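Local structure of eukaryotic translation initiation factor 4 gamma 2 (Homo sapiens, 4IUL) at residues E36-L41 / Y77-L82; D65-E70 / I156-E161; D118-R123 / H174-T179. The protein probably acts in translation initiation, its MIF4G domain being a helical HEAT-repeat scaffold that interacts with the RNA helicase eIF4A. All blocks are in the same frame, centred on the assembly; numbering follows the deposited sequence.

Interaction 1: E36-L41 / Y77-L82; sequences EKFDKL and YAQLCL
Phe-38 reaches out from the first turn of helix 38-48 and brings the far end of its ring against helix 74-87, where Gln-79 and Leu-80 receive it, joining two helices of the HEAT-repeat MIF4G domain. With CG anti to the backbone N (chi1 -171°), the ring extends from its own helix, and CE1 and CZ do the touching. The backbone N of Leu-80 lies at the ring edge, near its plane, 3.9 Å from Phe-38 CZ. Gln-79 meets the same corner with its aliphatic root, CB standing 3.9 Å from Phe-38 CZ. The two side chains cross at about a right angle, and the bend of Gln-79 at chi2 (62°) turns its amide away, the amide plane standing 73° from the ring. The neighbouring carbon, Phe-38 CE1, lies 4.2 Å from Leu-80 CB, and the Leu-80 side chain also touches Cys-42 and Leu-45 of helix 38-48. Leu-33 also touches Phe-38. A long flat ring suits a place where Phe-38 CA and Leu-80 CA stand 8.4 Å apart, and glutamine suits a margin where methylenes pack inward and an amide leaves. No hydrogen bond joins the segments, so the contact rests on van der Waals and hydrophobic forces.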
loop_
_atom_site.group_PDB
_atom_site.type_symbol
_atom_site.label_atom_id
_atom_site.label_comp_id
_atom_site.label_asym_id
_atom_site.label_seq_id
_atom_site.Cartn_x
_atom_site.Cartn_y
_atom_site.Cartn_z
ATOM N N GLU A 36 -15.256 -12.118 8.257
ATOM C CA GLU A 36 -16.306 -12.545 9.175
ATOM C C GLU A 36 -15.964 -12.304 10.643
ATOM O O GLU A 36 -16.856 -12.054 11.456
ATOM C CB GLU A 36 -16.625 -14.028 8.958
ATOM C CG GLU A 36 -17.743 -14.556 9.850
ATOM C CD GLU A 36 -18.097 -16.006 9.558
ATOM O OE1 GLU A 36 -17.208 -16.876 9.692
ATOM O OE2 GLU A 36 -19.266 -16.272 9.196
ATOM N N LYS A 37 -14.681 -12.383 10.986
ATOM C CA LYS A 37 -14.258 -12.162 12.366
ATOM C C LYS A 37 -13.771 -10.737 12.616
ATOM O O LYS A 37 -13.571 -10.338 13.768
ATOM C CB LYS A 37 -13.131 -13.124 12.749
ATOM C CG LYS A 37 -13.532 -14.577 12.948
ATOM C CD LYS A 37 -12.332 -15.361 13.466
ATOM C CE LYS A 37 -12.650 -16.819 13.721
ATOM N NZ LYS A 37 -11.461 -17.519 14.294
ATOM N N PHE A 38 -13.587 -9.972 11.544
ATOM C CA PHE A 38 -13.083 -8.607 11.662
ATOM C C PHE A 38 -13.613 -7.844 12.864
ATOM O O PHE A 38 -12.873 -7.535 13.798
ATOM C CB PHE A 38 -13.394 -7.791 10.404
ATOM C CG PHE A 38 -12.720 -6.444 10.386
ATOM C CD1 PHE A 38 -11.411 -6.313 9.932
ATOM C CD2 PHE A 38 -13.375 -5.316 10.869
ATOM C CE1 PHE A 38 -10.762 -5.074 9.962
ATOM C CE2 PHE A 38 -12.734 -4.075 10.903
ATOM C CZ PHE A 38 -11.424 -3.956 10.449
ATOM N N ASP A 39 -14.901 -7.537 12.826
ATOM C CA ASP A 39 -15.554 -6.778 13.881
ATOM C C ASP A 39 -15.117 -7.125 15.296
ATOM O O ASP A 39 -14.811 -6.231 16.082
ATOM C CB ASP A 39 -17.069 -6.917 13.735
ATOM C CG ASP A 39 -17.593 -6.243 12.470
ATOM O OD1 ASP A 39 -18.731 -6.547 12.052
ATOM O OD2 ASP A 39 -16.867 -5.399 11.898
ATOM N N LYS A 40 -15.068 -8.415 15.616
ATOM C CA LYS A 40 -14.683 -8.860 16.954
ATOM C C LYS A 40 -13.188 -8.736 17.263
ATOM O O LYS A 40 -12.805 -8.219 18.314
ATOM C CB LYS A 40 -15.121 -10.312 17.166
ATOM C CG LYS A 40 -14.752 -10.884 18.532
ATOM C CD LYS A 40 -15.099 -12.364 18.632
ATOM C CE LYS A 40 -14.772 -12.917 20.013
ATOM N NZ LYS A 40 -15.029 -14.383 20.102
ATOM N N LEU A 41 -12.347 -9.223 16.358
ATOM C CA LEU A 41 -10.904 -9.176 16.563
ATOM C C LEU A 41 -10.413 -7.736 16.552
ATOM O O LEU A 41 -9.439 -7.394 17.223
ATOM C CB LEU A 41 -10.193 -9.982 15.476
ATOM C CG LEU A 41 -10.629 -11.444 15.374
ATOM C CD1 LEU A 41 -9.907 -12.131 14.228
ATOM C CD2 LEU A 41 -10.343 -12.148 16.691
ATOM N N TYR A 77 -6.828 -5.151 6.101
ATOM C CA TYR A 77 -5.822 -4.542 6.965
ATOM C C TYR A 77 -5.888 -3.018 6.910
ATOM O O TYR A 77 -5.635 -2.344 7.911
ATOM C CB TYR A 77 -4.420 -5.040 6.589
ATOM C CG TYR A 77 -4.289 -6.548 6.675
ATOM C CD1 TYR A 77 -4.661 -7.235 7.832
ATOM C CD2 TYR A 77 -3.845 -7.292 5.581
ATOM C CE1 TYR A 77 -4.607 -8.631 7.891
ATOM C CE2 TYR A 77 -3.788 -8.682 5.628
ATOM C CZ TYR A 77 -4.173 -9.345 6.783
ATOM O OH TYR A 77 -4.156 -10.720 6.816
ATOM N N ALA A 78 -6.246 -2.480 5.747
ATOM C CA ALA A 78 -6.357 -1.032 5.589
ATOM C C ALA A 78 -7.466 -0.496 6.493
ATOM O O ALA A 78 -7.346 0.590 7.058
ATOM C CB ALA A 78 -6.647 -0.675 4.129
ATOM N N GLN A 79 -8.539 -1.270 6.630
ATOM C CA GLN A 79 -9.663 -0.874 7.467
ATOM C C GLN A 79 -9.244 -0.931 8.937
ATOM O O GLN A 79 -9.679 -0.121 9.755
ATOM C CB GLN A 79 -10.855 -1.803 7.222
ATOM C CG GLN A 79 -12.196 -1.234 7.669
ATOM C CD GLN A 79 -12.584 0.040 6.923
ATOM O OE1 GLN A 79 -12.552 0.095 5.693
ATOM N NE2 GLN A 79 -12.960 1.068 7.671
ATOM N N LEU A 80 -8.388 -1.892 9.264
ATOM C CA LEU A 80 -7.904 -2.027 10.634
ATOM C C LEU A 80 -7.064 -0.792 11.000
ATOM O O LEU A 80 -7.155 -0.263 12.113
ATOM C CB LEU A 80 -7.071 -3.300 10.765
ATOM C CG LEU A 80 -6.588 -3.690 12.159
ATOM C CD1 LEU A 80 -7.776 -3.936 13.087
ATOM C CD2 LEU A 80 -5.734 -4.950 12.037
ATOM N N CYS A 81 -6.259 -0.321 10.051
ATOM C CA CYS A 81 -5.434 0.859 10.286
ATOM C C CYS A 81 -6.308 2.106 10.483
ATOM O O CYS A 81 -5.989 2.973 11.307
ATOM C CB CYS A 81 -4.452 1.056 9.125
ATOM S SG CYS A 81 -3.104 -0.195 9.079
ATOM N N LEU A 82 -7.414 2.187 9.745
ATOM C CA LEU A 82 -8.325 3.328 9.864
ATOM C C LEU A 82 -8.901 3.445 11.275
ATOM O O LEU A 82 -8.907 4.525 11.858
ATOM C CB LEU A 82 -9.472 3.208 8.862
ATOM C CG LEU A 82 -10.609 4.238 8.998
ATOM C CD1 LEU A 82 -10.060 5.670 8.874
ATOM C CD2 LEU A 82 -11.664 3.974 7.911
#

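Interaction 2: D65-E70 / I156-E161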
loop_
_atom_site.group_PDB
_atom_site.type_symbol
_atom_site.label_atom_id
_atom_site.label_comp_id
_atom_site.label_asym_id
_atom_site.label_seq_id
_atom_site.Cartn_x
_atom_site.Cartn_y
_atom_site.Cartn_z
ATOM N N ASP A 65 3.642 -6.171 8.321
ATOM C CA ASP A 65 4.288 -7.482 8.151
ATOM C C ASP A 65 3.271 -8.444 7.508
ATOM O O ASP A 65 3.537 -9.058 6.475
ATOM C CB ASP A 65 4.695 -8.060 9.520
ATOM C CG ASP A 65 6.190 -7.941 9.809
ATOM O OD1 ASP A 65 6.908 -7.243 9.051
ATOM O OD2 ASP A 65 6.640 -8.553 10.816
ATOM N N LYS A 66 2.107 -8.564 8.143
ATOM C CA LYS A 66 1.040 -9.450 7.674
ATOM C C LYS A 66 0.470 -9.038 6.311
ATOM O O LYS A 66 0.184 -9.898 5.479
ATOM C CB LYS A 66 -0.091 -9.500 8.708
ATOM C CG LYS A 66 -1.162 -10.551 8.436
ATOM C CD LYS A 66 -0.590 -11.962 8.518
ATOM C CE LYS A 66 -1.674 -13.022 8.375
ATOM N NZ LYS A 66 -1.140 -14.398 8.604
ATOM N N ALA A 67 0.319 -7.734 6.082
ATOM C CA ALA A 67 -0.216 -7.240 4.814
ATOM C C ALA A 67 0.616 -7.701 3.621
ATOM O O ALA A 67 0.067 -8.088 2.587
ATOM C CB ALA A 67 -0.311 -5.703 4.829
ATOM N N LEU A 68 1.939 -7.656 3.748
ATOM C CA LEU A 68 2.779 -8.099 2.646
ATOM C C LEU A 68 2.878 -9.622 2.529
ATOM O O LEU A 68 3.401 -10.133 1.539
ATOM C CB LEU A 68 4.168 -7.467 2.733
ATOM C CG LEU A 68 4.236 -6.128 1.979
ATOM C CD1 LEU A 68 3.317 -5.110 2.641
ATOM C CD2 LEU A 68 5.657 -5.616 1.952
ATOM N N GLU A 69 2.369 -10.343 3.527
ATOM C CA GLU A 69 2.378 -11.798 3.473
ATOM C C GLU A 69 1.083 -12.267 2.798
ATOM O O GLU A 69 1.079 -13.262 2.080
ATOM C CB GLU A 69 2.489 -12.407 4.880
ATOM C CG GLU A 69 3.689 -11.894 5.679
ATOM C CD GLU A 69 3.857 -12.565 7.034
ATOM O OE1 GLU A 69 2.853 -12.829 7.727
ATOM O OE2 GLU A 69 5.011 -12.817 7.420
ATOM N N GLU A 70 -0.008 -11.535 3.020
ATOM C CA GLU A 70 -1.309 -11.870 2.432
ATOM C C GLU A 70 -1.949 -10.640 1.760
ATOM O O GLU A 70 -2.989 -10.150 2.207
ATOM C CB GLU A 70 -2.254 -12.388 3.518
ATOM C CG GLU A 70 -1.687 -13.484 4.407
ATOM C CD GLU A 70 -1.392 -14.775 3.654
ATOM O OE1 GLU A 70 -2.232 -15.190 2.820
ATOM O OE2 GLU A 70 -0.325 -15.381 3.909
ATOM N N ILE A 156 2.574 -2.412 -3.230
ATOM C CA ILE A 156 1.870 -1.347 -3.933
ATOM C C ILE A 156 0.350 -1.415 -3.749
ATOM O O ILE A 156 -0.298 -0.382 -3.585
ATOM C CB ILE A 156 2.220 -1.357 -5.433
ATOM C CG1 ILE A 156 3.700 -0.983 -5.601
ATOM C CG2 ILE A 156 1.333 -0.375 -6.189
ATOM C CD1 ILE A 156 4.203 -1.069 -7.014
ATOM N N LYS A 157 -0.208 -2.624 -3.761
ATOM C CA LYS A 157 -1.648 -2.814 -3.587
ATOM C C LYS A 157 -2.110 -2.372 -2.194
ATOM O O LYS A 157 -3.204 -1.821 -2.038
ATOM C CB LYS A 157 -2.010 -4.284 -3.810
ATOM C CG LYS A 157 -3.482 -4.634 -3.617
ATOM C CD LYS A 157 -3.699 -6.141 -3.805
ATOM C CE LYS A 157 -5.142 -6.565 -3.535
ATOM N NZ LYS A 157 -6.097 -5.849 -4.435
ATOM N N PHE A 158 -1.282 -2.615 -1.182
ATOM C CA PHE A 158 -1.628 -2.217 0.181
ATOM C C PHE A 158 -1.576 -0.687 0.293
ATOM O O PHE A 158 -2.413 -0.071 0.958
ATOM C CB PHE A 158 -0.673 -2.882 1.187
ATOM C CG PHE A 158 -0.991 -2.578 2.629
ATOM C CD1 PHE A 158 -2.296 -2.660 3.103
ATOM C CD2 PHE A 158 0.018 -2.201 3.513
ATOM C CE1 PHE A 158 -2.596 -2.366 4.444
ATOM C CE2 PHE A 158 -0.271 -1.909 4.845
ATOM C CZ PHE A 158 -1.581 -1.990 5.311
ATOM N N ILE A 159 -0.597 -0.082 -0.375
ATOM C CA ILE A 159 -0.460 1.369 -0.375
ATOM C C ILE A 159 -1.708 1.976 -1.026
ATOM O O ILE A 159 -2.294 2.931 -0.511
ATOM C CB ILE A 159 0.819 1.797 -1.132
ATOM C CG1 ILE A 159 2.052 1.424 -0.292
ATOM C CG2 ILE A 159 0.799 3.298 -1.412
ATOM C CD1 ILE A 159 3.387 1.529 -1.042
ATOM N N GLY A 160 -2.126 1.405 -2.153
ATOM C CA GLY A 160 -3.317 1.903 -2.814
ATOM C C GLY A 160 -4.510 1.900 -1.868
ATOM O O GLY A 160 -5.229 2.902 -1.765
ATOM N N GLU A 161 -4.718 0.791 -1.160
ATOM C CA GLU A 161 -5.845 0.679 -0.233
ATOM C C GLU A 161 -5.814 1.680 0.921
ATOM O O GLU A 161 -6.863 2.095 1.414
ATOM C CB GLU A 161 -5.942 -0.746 0.322
ATOM C CG GLU A 161 -6.454 -1.772 -0.687
ATOM C CD GLU A 161 -7.860 -1.464 -1.189
ATOM O OE1 GLU A 161 -8.015 -1.180 -2.395
ATOM O OE2 GLU A 161 -8.814 -1.500 -0.380
#
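Phe-158 and Ala-67 carry most of this contact, and Leu-68 adds a smaller share. The methyl of Ala-67 sits almost exactly above the centre of the Phe-158 ring, a CH-pi contact in which CB is 3.7 Å from the ring centroid and 7° off the ring normal. All six ring carbons are therefore nearly equidistant from it, the range running from 3.8 Å at Phe-158 CD2 to 4.1 Å at Phe-158 CE1, both measured to Ala-67 CB. Phe-158 CG is anti to the backbone N (chi1 -177°), which carries the ring out to helix 53-69, and chi2 (46°) turns its face to the methyl. Alanine suits the spot opposite: one methyl fills the space over the ring, and the backbones come as near as 7.0 Å between the CA atoms of Ala-67 and Phe-158. Leu-68 extends a branch from the next position, CD1 coming obliquely to 4.5 Å from Phe-158 CD2, a looser touch than that of the alanine. An alanine in place of Phe-158 would probably leave the Ala-67 methyl without the ring face it rests on and open a gap between the two helices. Ser-74 and Leu-116, from helices 74-87 and 107-127, also touch Phe-158, so four helices meet round this phenylalanine. Elsewhere on helix 53-69, Lys-66 is hydrogen-bonded to Asn-31 and Glu-69 forms a salt bridge with Arg-27, polar links that tie the same turns to helix 13-31. The contact is wholly buried, its centre about 5 Å from the centre of the chain, and joins segments with 85 residues between them. Such apolar packing between neighbouring helices is typical of the interior of a HEAT-repeat fold, the fold of this MIF4G domain.

Interaction 3: D118-R123 / H174-T179; sequences DEFENR and HKCIKT
A chi1 of -167° at Phe-120 sets CG anti to the backbone N and sends the ring across to helix 170-181, where Lys-175, Cys-176 and Thr-179 surround its outer end. At Cys-176 the SG is instead anti to the carbonyl carbon, which places the sulfur beside the ring, 3.8 Å from Phe-120 CE1. This is a sulfur-aromatic contact of oblique geometry, SG lying 42° off the ring normal. Lys-175 passes the other meta carbon with its methylenes, CG 4.0 Å from Phe-120 CE2, and its bend at chi3 leads the ammonium away, as suits a lysine at the margin of an apolar patch. Thr-179 offers its methyl at the ring edge, near the plane, with CG2 4.2 Å from Phe-120 CZ. Its hydroxyl is used within its own helix, OG1 donating to Cys-176 O at 2.9 Å, tilted from the carbonyl plane. Threonine thus shows the ring carbon while its polar atom is satisfied. A large ring suits a place where the segment axes come no closer than 12.3 Å, running nearly parallel at 19°. It bridges two of the helices that build the HEAT-repeat MIF4G fold. Helix 141-163 follows helix 107-127 and precedes helix 170-181 in the chain; its Met-152 also touches Phe-120. Elsewhere on helix 107-127, Glu-119 and Arg-123 lean on Leu-68 of helix 53-69, while on helix 170-181 Ile-177 packs on helices 193-210 and 216-227, and His-174 is hydrogen-bonded to Tyr-222.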
loop_
_atom_site.group_PDB
_atom_site.type_symbol
_atom_site.label_atom_id
_atom_site.label_comp_id
_atom_site.label_asym_id
_atom_site.label_seq_id
_atom_site.Cartn_x
_atom_site.Cartn_y
_atom_site.Cartn_z
ATOM N N ASP A 118 9.280 3.186 4.445
ATOM C CA ASP A 118 10.379 2.246 4.682
ATOM C C ASP A 118 10.224 0.942 3.896
ATOM O O ASP A 118 11.167 0.491 3.242
ATOM C CB ASP A 118 10.499 1.891 6.169
ATOM C CG ASP A 118 10.802 3.092 7.044
ATOM O OD1 ASP A 118 11.578 3.977 6.618
ATOM O OD2 ASP A 118 10.273 3.136 8.178
ATOM N N GLU A 119 9.054 0.315 3.977
ATOM C CA GLU A 119 8.859 -0.928 3.241
ATOM C C GLU A 119 9.057 -0.688 1.748
ATOM O O GLU A 119 9.678 -1.500 1.068
ATOM C CB GLU A 119 7.464 -1.519 3.492
ATOM C CG GLU A 119 7.341 -2.340 4.767
ATOM C CD GLU A 119 8.156 -3.630 4.735
ATOM O OE1 GLU A 119 9.383 -3.560 4.524
ATOM O OE2 GLU A 119 7.572 -4.720 4.932
ATOM N N PHE A 120 8.558 0.436 1.242
ATOM C CA PHE A 120 8.701 0.719 -0.181
ATOM C C PHE A 120 10.158 0.792 -0.636
ATOM O O PHE A 120 10.487 0.320 -1.725
ATOM C CB PHE A 120 7.986 2.016 -0.579
ATOM C CG PHE A 120 7.841 2.183 -2.071
ATOM C CD1 PHE A 120 6.973 1.364 -2.793
ATOM C CD2 PHE A 120 8.583 3.135 -2.755
ATOM C CE1 PHE A 120 6.846 1.492 -4.171
ATOM C CE2 PHE A 120 8.464 3.272 -4.138
ATOM C CZ PHE A 120 7.593 2.449 -4.849
ATOM N N GLU A 121 11.025 1.381 0.183
ATOM C CA GLU A 121 12.441 1.484 -0.171
ATOM C C GLU A 121 13.143 0.124 -0.129
ATOM O O GLU A 121 13.934 -0.197 -1.014
ATOM C CB GLU A 121 13.160 2.467 0.759
ATOM C CG GLU A 121 12.911 3.948 0.457
ATOM C CD GLU A 121 13.427 4.881 1.563
ATOM O OE1 GLU A 121 14.420 4.537 2.248
ATOM O OE2 GLU A 121 12.842 5.975 1.739
ATOM N N ASN A 122 12.845 -0.683 0.887
ATOM C CA ASN A 122 13.471 -1.998 1.012
ATOM C C ASN A 122 13.012 -2.983 -0.060
ATOM O O ASN A 122 13.815 -3.764 -0.573
ATOM C CB ASN A 122 13.205 -2.593 2.398
ATOM C CG ASN A 122 13.694 -1.690 3.522
ATOM O OD1 ASN A 122 14.853 -1.270 3.540
ATOM N ND2 ASN A 122 12.810 -1.387 4.465
ATOM N N ARG A 123 11.729 -2.946 -0.400
ATOM C CA ARG A 123 11.192 -3.849 -1.412
ATOM C C ARG A 123 11.697 -3.474 -2.807
ATOM O O ARG A 123 11.773 -4.327 -3.700
ATOM C CB ARG A 123 9.663 -3.839 -1.371
ATOM C CG ARG A 123 9.096 -4.327 -0.033
ATOM C CD ARG A 123 9.415 -5.799 0.216
ATOM N NE ARG A 123 8.999 -6.227 1.549
ATOM C CZ ARG A 123 9.056 -7.481 1.993
ATOM N NH1 ARG A 123 9.513 -8.450 1.206
ATOM N NH2 ARG A 123 8.668 -7.767 3.231
ATOM N N HIS A 174 2.463 8.485 -6.404
ATOM C CA HIS A 174 3.090 8.804 -7.693
ATOM C C HIS A 174 4.350 7.950 -7.869
ATOM O O HIS A 174 4.698 7.559 -8.983
ATOM C CB HIS A 174 3.457 10.298 -7.780
ATOM C CG HIS A 174 2.294 11.191 -8.092
ATOM N ND1 HIS A 174 1.728 11.265 -9.347
ATOM C CD2 HIS A 174 1.553 12.004 -7.299
ATOM C CE1 HIS A 174 0.686 12.078 -9.312
ATOM N NE2 HIS A 174 0.557 12.538 -8.080
ATOM N N LYS A 175 5.025 7.655 -6.764
ATOM C CA LYS A 175 6.243 6.853 -6.813
ATOM C C LYS A 175 5.921 5.410 -7.218
ATOM O O LYS A 175 6.725 4.751 -7.875
ATOM C CB LYS A 175 6.945 6.887 -5.452
ATOM C CG LYS A 175 8.449 7.015 -5.543
ATOM C CD LYS A 175 9.049 7.475 -4.223
ATOM C CE LYS A 175 8.609 8.885 -3.882
ATOM N NZ LYS A 175 9.154 9.341 -2.570
ATOM N N CYS A 176 4.746 4.924 -6.819
ATOM C CA CYS A 176 4.319 3.581 -7.178
ATOM C C CYS A 176 4.003 3.563 -8.680
ATOM O O CYS A 176 4.451 2.681 -9.411
ATOM C CB CYS A 176 3.066 3.178 -6.384
ATOM S SG CYS A 176 3.342 2.797 -4.626
ATOM N N ILE A 177 3.231 4.546 -9.131
ATOM C CA ILE A 177 2.848 4.646 -10.533
ATOM C C ILE A 177 4.067 4.725 -11.446
ATOM O O ILE A 177 4.103 4.090 -12.495
ATOM C CB ILE A 177 1.967 5.894 -10.787
ATOM C CG1 ILE A 177 0.605 5.709 -10.113
ATOM C CG2 ILE A 177 1.817 6.139 -12.298
ATOM C CD1 ILE A 177 -0.332 6.880 -10.287
ATOM N N LYS A 178 5.059 5.507 -11.039
ATOM C CA LYS A 178 6.272 5.679 -11.826
ATOM C C LYS A 178 7.046 4.383 -12.028
ATOM O O LYS A 178 7.554 4.129 -13.122
ATOM C CB LYS A 178 7.191 6.718 -11.177
ATOM C CG LYS A 178 8.475 6.949 -11.955
ATOM C CD LYS A 178 9.279 8.132 -11.421
ATOM C CE LYS A 178 10.509 8.382 -12.290
ATOM N NZ LYS A 178 11.319 9.521 -11.791
ATOM N N THR A 179 7.143 3.565 -10.983
ATOM C CA THR A 179 7.876 2.311 -11.097
ATOM C C THR A 179 7.131 1.285 -11.949
ATOM O O THR A 179 7.752 0.470 -12.628
ATOM C CB THR A 179 8.176 1.697 -9.709
ATOM O OG1 THR A 179 6.952 1.348 -9.060
ATOM C CG2 THR A 179 8.928 2.690 -8.843
#

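How the interactions relate
All three contacts turn on a phenylalanine with an extended first torsion, yet what it meets varies with burial. Interaction 2 is the core one: its touching residues are all buried, and the ring takes a methyl on its face. Interactions 1 and 3 are partly buried, and there the ring end meets residues of mixed character, a buried leucine beside a glutamine in one, a buried cysteine beside a lysine and a threonine in the other. Interaction 2 touches both neighbours, through Tyr-77 against Lys-66 and Ala-67 and through Ile-156 and Ile-159 against Cys-176. Interactions 1 and 3 do not touch, their nearest atoms being about 12 Å apart. No two contacts share a helix.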